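Local atomic coordinates of fumarate reductase iron-sulfur subunit (Mycolicibacterium smegmatis, PDB entry 7D6V), a protein that forms the iron-sulfur subunit of succinate dehydrogenase Sdh1, carrying three iron-sulfur clusters that probably relay electrons from succinate oxidation to a quinone. Residues 7-12 / 86-91. Sequence-based numbering, arbitrary orientation.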
loop_
_atom_site.group_PDB
_atom_site.type_symbol
_atom_site.label_atom_id
_atom_site.label_comp_id
_atom_site.label_asym_id
_atom_site.label_seq_id
_atom_site.Cartn_x
_atom_site.Cartn_y
_atom_site.Cartn_z
ATOM N N LYS B 7 12.028 19.363 19.321
ATOM C CA LYS B 7 11.495 18.855 20.580
ATOM C C LYS B 7 10.414 17.826 20.272
ATOM O O LYS B 7 9.334 18.175 19.782
ATOM C CB LYS B 7 10.949 19.991 21.442
ATOM C CG LYS B 7 12.010 20.984 21.887
ATOM C CD LYS B 7 11.434 22.054 22.795
ATOM C CE LYS B 7 10.528 23.006 22.030
ATOM N NZ LYS B 7 11.271 23.815 21.031
ATOM N N LEU B 8 10.720 16.562 20.549
ATOM C CA LEU B 8 9.765 15.469 20.480
ATOM C C LEU B 8 9.234 15.155 21.872
ATOM O O LEU B 8 9.872 15.442 22.887
ATOM C CB LEU B 8 10.407 14.220 19.877
ATOM C CG LEU B 8 10.841 14.279 18.416
ATOM C CD1 LEU B 8 11.575 13.007 18.044
ATOM C CD2 LEU B 8 9.642 14.486 17.516
ATOM N N ARG B 9 8.040 14.569 21.909
ATOM C CA ARG B 9 7.376 14.236 23.161
ATOM C C ARG B 9 6.786 12.825 23.034
ATOM O O ARG B 9 5.591 12.594 23.169
ATOM C CB ARG B 9 6.357 15.315 23.535
ATOM C CG ARG B 9 5.714 15.113 24.888
ATOM C CD ARG B 9 4.717 16.203 25.259
ATOM N NE ARG B 9 3.522 16.216 24.426
ATOM C CZ ARG B 9 2.606 17.177 24.464
ATOM N NH1 ARG B 9 2.756 18.194 25.297
ATOM N NH2 ARG B 9 1.541 17.120 23.679
ATOM N N VAL B 10 7.650 11.864 22.689
ATOM C CA VAL B 10 7.235 10.499 22.373
ATOM C C VAL B 10 6.656 9.798 23.598
ATOM O O VAL B 10 7.167 9.930 24.717
ATOM C CB VAL B 10 8.434 9.719 21.807
ATOM C CG1 VAL B 10 8.077 8.264 21.559
ATOM C CG2 VAL B 10 8.941 10.374 20.538
ATOM N N TRP B 11 5.586 9.026 23.380
ATOM C CA TRP B 11 4.936 8.267 24.445
ATOM C C TRP B 11 5.679 6.960 24.714
ATOM O O TRP B 11 5.966 6.198 23.786
ATOM C CB TRP B 11 3.483 7.971 24.070
ATOM C CG TRP B 11 2.674 7.338 25.169
ATOM C CD1 TRP B 11 1.936 7.982 26.114
ATOM C CD2 TRP B 11 2.524 5.936 25.434
ATOM N NE1 TRP B 11 1.338 7.075 26.949
ATOM C CE2 TRP B 11 1.685 5.811 26.555
ATOM C CE3 TRP B 11 3.021 4.777 24.835
ATOM C CZ2 TRP B 11 1.330 4.576 27.085
ATOM C CZ3 TRP B 11 2.670 3.555 25.363
ATOM C CH2 TRP B 11 1.834 3.462 26.477
ATOM N N ARG B 12 5.981 6.697 25.985
ATOM C CA ARG B 12 6.663 5.480 26.407
ATOM C C ARG B 12 5.814 4.732 27.425
ATOM O O ARG B 12 5.183 5.345 28.287
ATOM C CB ARG B 12 8.037 5.783 27.025
ATOM C CG ARG B 12 8.930 6.693 26.214
ATOM C CD ARG B 12 9.399 6.048 24.927
ATOM N NE ARG B 12 9.890 4.688 25.118
ATOM C CZ ARG B 12 11.160 4.371 25.344
ATOM N NH1 ARG B 12 11.511 3.104 25.499
ATOM N NH2 ARG B 12 12.080 5.319 25.425
ATOM N N VAL B 86 6.555 21.698 19.300
ATOM C CA VAL B 86 6.766 20.385 19.897
ATOM C C VAL B 86 5.941 19.360 19.134
ATOM O O VAL B 86 4.741 19.554 18.914
ATOM C CB VAL B 86 6.397 20.390 21.388
ATOM C CG1 VAL B 86 6.508 18.989 21.967
ATOM C CG2 VAL B 86 7.289 21.349 22.148
ATOM N N VAL B 87 6.581 18.266 18.731
ATOM C CA VAL B 87 5.913 17.187 18.009
ATOM C C VAL B 87 5.701 16.025 18.969
ATOM O O VAL B 87 6.653 15.546 19.591
ATOM C CB VAL B 87 6.726 16.753 16.779
ATOM C CG1 VAL B 87 5.903 15.837 15.901
ATOM C CG2 VAL B 87 7.180 17.968 15.995
ATOM N N THR B 88 4.459 15.565 19.084
ATOM C CA THR B 88 4.069 14.580 20.089
ATOM C C THR B 88 3.643 13.293 19.398
ATOM O O THR B 88 2.540 13.215 18.851
ATOM C CB THR B 88 2.938 15.126 20.954
ATOM O OG1 THR B 88 3.405 16.266 21.679
ATOM C CG2 THR B 88 2.458 14.073 21.934
ATOM N N VAL B 89 4.483 12.266 19.475
ATOM C CA VAL B 89 4.249 11.006 18.779
ATOM C C VAL B 89 3.751 9.979 19.788
ATOM O O VAL B 89 4.434 9.680 20.774
ATOM C CB VAL B 89 5.521 10.514 18.071
ATOM C CG1 VAL B 89 5.192 9.387 17.109
ATOM C CG2 VAL B 89 6.199 11.661 17.350
ATOM N N THR B 90 2.573 9.428 19.528
ATOM C CA THR B 90 1.917 8.438 20.366
ATOM C C THR B 90 1.444 7.285 19.497
ATOM O O THR B 90 1.293 7.437 18.281
ATOM C CB THR B 90 0.719 9.034 21.123
ATOM O OG1 THR B 90 -0.366 9.252 20.215
ATOM C CG2 THR B 90 1.091 10.341 21.793
ATOM N N PRO B 91 1.215 6.113 20.086
ATOM C CA PRO B 91 0.646 5.003 19.318
ATOM C C PRO B 91 -0.819 5.252 18.988
ATOM O O PRO B 91 -1.447 6.201 19.459
ATOM C CB PRO B 91 0.809 3.807 20.256
ATOM C CG PRO B 91 0.823 4.408 21.608
ATOM C CD PRO B 91 1.536 5.711 21.464
#
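The Arg9 guanidinium meets Thr88 in two ways: the methyl CG2 of Thr88 lies at its edge and in its plane, 3.5 Å from NE of Arg9, whereas OG1 of Thr88 comes up obliquely, 2.7 Å from the same NE. CG of Arg9 is anti to the backbone N (chi1 -175°), and the bend at chi3 (67°) brings NE to Thr88. The Trp11 indole, the other flat group, takes Pro91 obliquely; the two side chains cross at about a right angle, CD of Pro91 3.8 Å from CE3 of Trp11. On the sheet face of Leu8 and Val87 the two side chains run side by side, and CD2 of Leu8 packs 3.8 Å from CB of Val87. Lys7 and Val86 cross on the reverse face.

The backbones are joined in parallel by hydrogen bonds from Val87 N to Lys7 O, from Arg9 N to Val87 O and from Trp11 N to Val89 O. The first is nearly straight, whereas the second is bent to 132° at the hydrogen. CA-H groups of Leu8 and Val10 also approach O of Val87 and Val89.

This parallel pairing of the N-terminal strand with a late one is as in the beta-grasp fold of plant-type 2Fe-2S ferredoxins; the side chain of Val89 is about 12 Å from the bound 2Fe-2S cluster. Leu26 of the membrane anchor subunit packs on Arg9, Thr88 and Thr90, and Gln20 O of that subunit accepts a hydrogen bond from Trp11 NE1. Within the chain, strand 4-14 lies between antiparallel strand 17-27 and parallel strand 86-87, and Thr90 bonds through its backbone to Glu65 of strand 63-65.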